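Local atomic coordinates of superoxide dismutase [Fe] (Sulfolobus solfataricus, PDB entry 1WB7), a protein that destroys superoxide radicals by converting them to hydrogen peroxide and oxygen at an iron centre, one iron per subunit of a homotetramer. Residues Val137-Thr142 with Ala161-Ile166; Leu167-Phe172 with Asn189-Val194. The protein carries 1 engineered substitution. All coordinates share one frame; numbering follows the deposited sequence.

Contact 1 (Val137-Thr142 with Ala161-Ile166); sequences VLYYDT and AEIPII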
loop_
_atom_site.group_PDB
_atom_site.type_symbol
_atom_site.label_atom_id
_atom_site.label_comp_id
_atom_site.label_asym_id
_atom_site.label_seq_id
_atom_site.Cartn_x
_atom_site.Cartn_y
_atom_site.Cartn_z
ATOM N N VAL A 137 -8.061 15.114 -0.643
ATOM C CA VAL A 137 -9.493 15.352 -0.722
ATOM C C VAL A 137 -10.085 15.826 0.591
ATOM O O VAL A 137 -9.504 15.652 1.662
ATOM C CB VAL A 137 -10.279 14.069 -1.122
ATOM C CG1 VAL A 137 -9.802 13.539 -2.466
ATOM C CG2 VAL A 137 -10.126 13.009 -0.045
ATOM N N LEU A 138 -11.255 16.438 0.485
ATOM C CA LEU A 138 -11.994 16.880 1.651
ATOM C C LEU A 138 -13.277 16.074 1.571
ATOM O O LEU A 138 -14.046 16.193 0.607
ATOM C CB LEU A 138 -12.320 18.372 1.591
ATOM C CG LEU A 138 -13.103 18.815 2.831
ATOM C CD1 LEU A 138 -12.227 18.609 4.065
ATOM C CD2 LEU A 138 -13.520 20.277 2.707
ATOM N N TYR A 139 -13.484 15.222 2.564
ATOM C CA TYR A 139 -14.676 14.396 2.622
ATOM C C TYR A 139 -15.717 15.070 3.485
ATOM O O TYR A 139 -15.407 15.934 4.308
ATOM C CB TYR A 139 -14.403 13.062 3.319
ATOM C CG TYR A 139 -13.720 11.987 2.523
ATOM C CD1 TYR A 139 -14.346 11.398 1.429
ATOM C CD2 TYR A 139 -12.479 11.496 2.919
ATOM C CE1 TYR A 139 -13.755 10.340 0.754
ATOM C CE2 TYR A 139 -11.878 10.436 2.249
ATOM C CZ TYR A 139 -12.523 9.863 1.170
ATOM O OH TYR A 139 -11.944 8.796 0.527
ATOM N N TYR A 140 -16.961 14.664 3.283
ATOM C CA TYR A 140 -18.015 15.108 4.150
ATOM C C TYR A 140 -18.431 13.763 4.724
ATOM O O TYR A 140 -19.029 12.945 4.028
ATOM C CB TYR A 140 -19.211 15.727 3.426
ATOM C CG TYR A 140 -20.320 15.983 4.424
ATOM C CD1 TYR A 140 -20.102 16.806 5.531
ATOM C CD2 TYR A 140 -21.546 15.328 4.326
ATOM C CE1 TYR A 140 -21.071 16.963 6.525
ATOM C CE2 TYR A 140 -22.528 15.482 5.316
ATOM C CZ TYR A 140 -22.279 16.296 6.410
ATOM O OH TYR A 140 -23.217 16.412 7.414
ATOM N N ASP A 141 -18.073 13.506 5.974
ATOM C CA ASP A 141 -18.446 12.247 6.581
ATOM C C ASP A 141 -19.908 12.384 6.994
ATOM O O ASP A 141 -20.237 13.165 7.889
ATOM C CB ASP A 141 -17.578 11.958 7.804
ATOM C CG ASP A 141 -17.901 10.629 8.437
ATOM O OD1 ASP A 141 -17.472 10.395 9.591
ATOM O OD2 ASP A 141 -18.584 9.816 7.779
ATOM N N THR A 142 -20.781 11.634 6.331
ATOM C CA THR A 142 -22.201 11.682 6.630
ATOM C C THR A 142 -22.505 11.089 7.994
ATOM O O THR A 142 -23.598 11.288 8.529
ATOM C CB THR A 142 -23.018 10.920 5.567
ATOM O OG1 THR A 142 -22.514 9.588 5.440
ATOM C CG2 THR A 142 -22.923 11.621 4.218
ATOM N N ALA A 161 -14.443 4.652 3.396
ATOM C CA ALA A 161 -15.627 4.003 2.864
ATOM C C ALA A 161 -16.914 4.800 2.728
ATOM O O ALA A 161 -17.323 5.533 3.629
ATOM C CB ALA A 161 -15.913 2.735 3.674
ATOM N N GLU A 162 -17.535 4.638 1.566
ATOM C CA GLU A 162 -18.835 5.214 1.251
ATOM C C GLU A 162 -19.101 6.710 1.325
ATOM O O GLU A 162 -20.081 7.163 0.743
ATOM C CB GLU A 162 -19.902 4.507 2.097
ATOM C CG GLU A 162 -19.768 2.984 2.149
ATOM C CD GLU A 162 -20.908 2.325 2.918
ATOM O OE1 GLU A 162 -21.132 2.703 4.087
ATOM O OE2 GLU A 162 -21.577 1.429 2.359
ATOM N N ILE A 163 -18.284 7.493 2.016
ATOM C CA ILE A 163 -18.591 8.918 2.092
ATOM C C ILE A 163 -18.183 9.728 0.862
ATOM O O ILE A 163 -17.234 9.384 0.156
ATOM C CB ILE A 163 -18.005 9.565 3.373
ATOM C CG1 ILE A 163 -16.492 9.387 3.425
ATOM C CG2 ILE A 163 -18.651 8.939 4.601
ATOM C CD1 ILE A 163 -15.886 9.950 4.683
ATOM N N PRO A 164 -18.910 10.825 0.594
ATOM C CA PRO A 164 -18.680 11.721 -0.542
ATOM C C PRO A 164 -17.481 12.658 -0.468
ATOM O O PRO A 164 -17.128 13.178 0.594
ATOM C CB PRO A 164 -19.997 12.486 -0.637
ATOM C CG PRO A 164 -20.387 12.628 0.797
ATOM C CD PRO A 164 -20.122 11.232 1.336
ATOM N N ILE A 165 -16.870 12.866 -1.628
ATOM C CA ILE A 165 -15.726 13.753 -1.784
ATOM C C ILE A 165 -16.295 15.112 -2.173
ATOM O O ILE A 165 -17.077 15.224 -3.127
ATOM C CB ILE A 165 -14.787 13.231 -2.901
ATOM C CG1 ILE A 165 -14.081 11.960 -2.412
ATOM C CG2 ILE A 165 -13.794 14.314 -3.322
ATOM C CD1 ILE A 165 -13.423 11.154 -3.511
ATOM N N ILE A 166 -15.915 16.144 -1.426
ATOM C CA ILE A 166 -16.409 17.492 -1.683
ATOM C C ILE A 166 -15.364 18.313 -2.409
ATOM O O ILE A 166 -15.675 19.084 -3.317
ATOM C CB ILE A 166 -16.768 18.190 -0.362
ATOM C CG1 ILE A 166 -17.803 17.351 0.383
ATOM C CG2 ILE A 166 -17.288 19.596 -0.632
ATOM C CD1 ILE A 166 -19.074 17.113 -0.414
#
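I163 lies across the aromatic ring of Y139, its side chain at about a right angle to that of the tyrosine. Its CG1 sits in the crowded position between backbone N and carbonyl carbon (chi1 59°). This sends CD1 over one face of the ring and leaves CG1 3.6 Å from Y139 CD1. V137 CG2 lies toward the rim of the other face, so two aliphatic bumps flank the ring. I165 CG1 reaches Y139 CE1 obliquely at 3.6 Å. P164 O meets the ring at its edge, 3.4 Å from CD1. Here strand 165-170 joins strand 134-140 in the antiparallel sheet of the C-terminal domain. Y139 and I165 form a non-hydrogen-bonded pair. Two nearly straight bonds flank it, I166 N to L138 O at 2.8 Å and Y140 N to P164 O at 3.1 Å. Beyond the pair, the P164 ring rests its CD on Y140 O at 3.4 Å, and T142 CG2 crosses it obliquely near CD. I166 CG1 fills the hollow beside Y140 CB at 3.7 Å. I163 CG2 presses on D141 OD2 at 3.3 Å. That carboxylate also forms a salt bridge with K82 of the second subunit, and its OD1 hydrogen-bonds Y9 OH of that subunit.

Contact 2 (Leu167-Phe172 with Asn189-Val194); sequences LILDEF and NAWWNV. With FE (Fe (III) ion), chain C.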
loop_
_atom_site.group_PDB
_atom_site.type_symbol
_atom_site.label_atom_id
_atom_site.label_comp_id
_atom_site.label_asym_id
_atom_site.label_seq_id
_atom_site.Cartn_x
_atom_site.Cartn_y
_atom_site.Cartn_z
ATOM N N LEU A 167 -14.118 18.129 -1.996
ATOM C CA LEU A 167 -12.982 18.827 -2.579
ATOM C C LEU A 167 -11.991 17.755 -3.022
ATOM O O LEU A 167 -11.732 16.810 -2.286
ATOM C CB LEU A 167 -12.317 19.708 -1.518
ATOM C CG LEU A 167 -12.110 21.204 -1.724
ATOM C CD1 LEU A 167 -11.034 21.670 -0.743
ATOM C CD2 LEU A 167 -11.691 21.512 -3.152
ATOM N N ILE A 168 -11.440 17.887 -4.221
ATOM C CA ILE A 168 -10.474 16.905 -4.678
ATOM C C ILE A 168 -9.348 17.546 -5.471
ATOM O O ILE A 168 -9.583 18.323 -6.401
ATOM C CB ILE A 168 -11.149 15.784 -5.516
ATOM C CG1 ILE A 168 -10.082 14.787 -5.985
ATOM C CG2 ILE A 168 -11.911 16.376 -6.694
ATOM C CD1 ILE A 168 -10.646 13.441 -6.425
ATOM N N LEU A 169 -8.117 17.226 -5.078
ATOM C CA LEU A 169 -6.929 17.758 -5.740
ATOM C C LEU A 169 -6.053 16.622 -6.264
ATOM O O LEU A 169 -5.623 15.762 -5.494
ATOM C CB LEU A 169 -6.122 18.609 -4.756
ATOM C CG LEU A 169 -4.717 19.040 -5.184
ATOM C CD1 LEU A 169 -4.796 19.947 -6.407
ATOM C CD2 LEU A 169 -4.040 19.768 -4.024
ATOM N N ASP A 170 -5.790 16.619 -7.567
ATOM C CA ASP A 170 -4.951 15.589 -8.176
ATOM C C ASP A 170 -3.475 15.890 -7.904
ATOM O O ASP A 170 -2.981 16.975 -8.223
ATOM C CB ASP A 170 -5.180 15.539 -9.689
ATOM C CG ASP A 170 -4.459 14.374 -10.352
ATOM O OD1 ASP A 170 -3.679 13.675 -9.670
ATOM O OD2 ASP A 170 -4.671 14.156 -11.563
ATOM N N GLU A 171 -2.766 14.926 -7.326
ATOM C CA GLU A 171 -1.361 15.131 -7.037
ATOM C C GLU A 171 -0.413 14.193 -7.777
ATOM O O GLU A 171 0.723 13.999 -7.358
ATOM C CB GLU A 171 -1.109 15.058 -5.527
ATOM C CG GLU A 171 -1.755 16.204 -4.760
ATOM C CD GLU A 171 -1.313 16.261 -3.312
ATOM O OE1 GLU A 171 -0.123 16.555 -3.059
ATOM O OE2 GLU A 171 -2.156 16.007 -2.430
ATOM N N PHE A 172 -0.883 13.593 -8.868
ATOM C CA PHE A 172 -0.007 12.754 -9.675
ATOM C C PHE A 172 0.827 13.794 -10.406
ATOM O O PHE A 172 0.372 14.915 -10.614
ATOM C CB PHE A 172 -0.793 11.919 -10.688
ATOM C CG PHE A 172 -1.069 10.515 -10.229
ATOM C CD1 PHE A 172 -1.903 10.275 -9.137
ATOM C CD2 PHE A 172 -0.476 9.432 -10.875
ATOM C CE1 PHE A 172 -2.142 8.967 -8.694
ATOM C CE2 PHE A 172 -0.707 8.124 -10.439
ATOM C CZ PHE A 172 -1.541 7.890 -9.348
ATOM N N ASN A 189 -0.752 25.742 -4.697
ATOM C CA ASN A 189 -1.161 27.119 -4.413
ATOM C C ASN A 189 -2.012 27.675 -5.548
ATOM O O ASN A 189 -3.028 28.328 -5.310
ATOM C CB ASN A 189 0.047 28.041 -4.219
ATOM C CG ASN A 189 0.795 27.776 -2.921
ATOM O OD1 ASN A 189 0.191 27.465 -1.886
ATOM N ND2 ASN A 189 2.121 27.924 -2.963
ATOM N N ALA A 190 -1.594 27.416 -6.783
ATOM C CA ALA A 190 -2.320 27.907 -7.951
ATOM C C ALA A 190 -3.709 27.287 -8.086
ATOM O O ALA A 190 -4.654 27.942 -8.523
ATOM C CB ALA A 190 -1.511 27.634 -9.209
ATOM N N TRP A 191 -3.821 26.023 -7.699
ATOM C CA TRP A 191 -5.075 25.288 -7.786
ATOM C C TRP A 191 -6.247 25.949 -7.056
ATOM O O TRP A 191 -7.382 25.900 -7.531
ATOM C CB TRP A 191 -4.855 23.868 -7.262
ATOM C CG TRP A 191 -6.099 23.080 -7.060
ATOM C CD1 TRP A 191 -6.857 22.474 -8.019
ATOM C CD2 TRP A 191 -6.712 22.775 -5.807
ATOM N NE1 TRP A 191 -7.902 21.801 -7.437
ATOM C CE2 TRP A 191 -7.837 21.970 -6.079
ATOM C CE3 TRP A 191 -6.418 23.103 -4.476
ATOM C CZ2 TRP A 191 -8.670 21.485 -5.070
ATOM C CZ3 TRP A 191 -7.248 22.619 -3.471
ATOM C CH2 TRP A 191 -8.359 21.820 -3.776
ATOM N N TRP A 192 -5.985 26.569 -5.911
ATOM C CA TRP A 192 -7.054 27.219 -5.158
ATOM C C TRP A 192 -7.836 28.216 -6.010
ATOM O O TRP A 192 -9.022 28.463 -5.774
ATOM C CB TRP A 192 -6.489 27.944 -3.929
ATOM C CG TRP A 192 -5.997 27.018 -2.858
ATOM C CD1 TRP A 192 -4.695 26.737 -2.546
ATOM C CD2 TRP A 192 -6.801 26.222 -1.981
ATOM N NE1 TRP A 192 -4.641 25.812 -1.528
ATOM C CE2 TRP A 192 -5.919 25.481 -1.162
ATOM C CE3 TRP A 192 -8.182 26.062 -1.807
ATOM C CZ2 TRP A 192 -6.375 24.591 -0.182
ATOM C CZ3 TRP A 192 -8.637 25.176 -0.833
ATOM C CH2 TRP A 192 -7.731 24.453 -0.033
ATOM N N ASN A 193 -7.167 28.782 -7.004
ATOM C CA ASN A 193 -7.777 29.771 -7.880
ATOM C C ASN A 193 -8.819 29.231 -8.855
ATOM O O ASN A 193 -9.539 30.010 -9.484
ATOM C CB ASN A 193 -6.682 30.507 -8.652
ATOM C CG ASN A 193 -5.760 31.294 -7.735
ATOM O OD1 ASN A 193 -6.183 32.254 -7.093
ATOM N ND2 ASN A 193 -4.500 30.880 -7.660
ATOM N N VAL A 194 -8.907 27.911 -8.991
ATOM C CA VAL A 194 -9.891 27.337 -9.905
ATOM C C VAL A 194 -10.841 26.348 -9.241
ATOM O O VAL A 194 -11.568 25.632 -9.925
ATOM C CB VAL A 194 -9.211 26.646 -11.116
ATOM C CG1 VAL A 194 -8.465 27.678 -11.938
ATOM C CG2 VAL A 194 -8.260 25.562 -10.645
HETATM FE FE FE C . -4.554 12.857 -13.001
HETATM O O HOH W 1 -10.631 20.749 -7.759
HETATM O O HOH W 2 -4.006 11.219 -11.367
#
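W191 lays its indole against L169 and L167. The contact joins helix 184-191 to strand 165-170, an outer strand of this chain's three-stranded antiparallel sheet, in the C-terminal domain of an iron superoxide dismutase. From CB the tryptophan runs with CG anti to the backbone N (chi1 169°), which carries the ring toward the strand. L169 CD1 is already near at CB. It then sits squarely over the five-membered ring, 3.4 Å from the centroid and 9° off the normal, a CH-pi contact. Further out, L169 CD2 comes up to CE3, and L169 CB faces CE2 and CZ2. On the nitrogen side, W191 NE1 donates to a water at 2.9 Å. That water lies 3.0 Å from I168 O and may donate to it, which would link W191 to the strand. At the far rim, W191 CZ2 is 3.6 Å from I168 O. W191 CH2 touches L167 CD2 at 3.4 Å, approached obliquely. W191 CZ3 stands 3.7 Å above the ring plane of W192, toward its rim, and W192 NE1 hydrogen-bonds T124 OG1. L167 CD1 also reaches the W192 ring, more loosely.

The same strand ends at the metal. D170 OD2 binds the iron, with H33, H84, H174 and a water completing the site. The carboxylate is further fixed by an Asx turn: F172 N donates to D170 OD1 at 2.9 Å, entering from above the carboxylate plane, 40° out of it, while D170 OD2 lies 1.9 Å from the iron.

The two contacts follow one another along the chain and share strand 165-170, which turns a corner at I166 and L167. Contact 1 uses the part before the turn and contact 2 the part after it. Their centres are about 17 Å apart, yet they touch. L138 N of contact 1 probably donates to L167 O of contact 2 at 2.8 Å, and V137 CG1 packs on I168 CG1 at 3.7 Å. Strand 134-140, one side of contact 1, thus also lies against L167 and I168 of contact 2. Contact 2 holds the iron ligand D170. Contact 1 lies further back: the side chain of V137 is about 9 Å from that of D170. The side chain of V137 is about 12 Å from the bound iron.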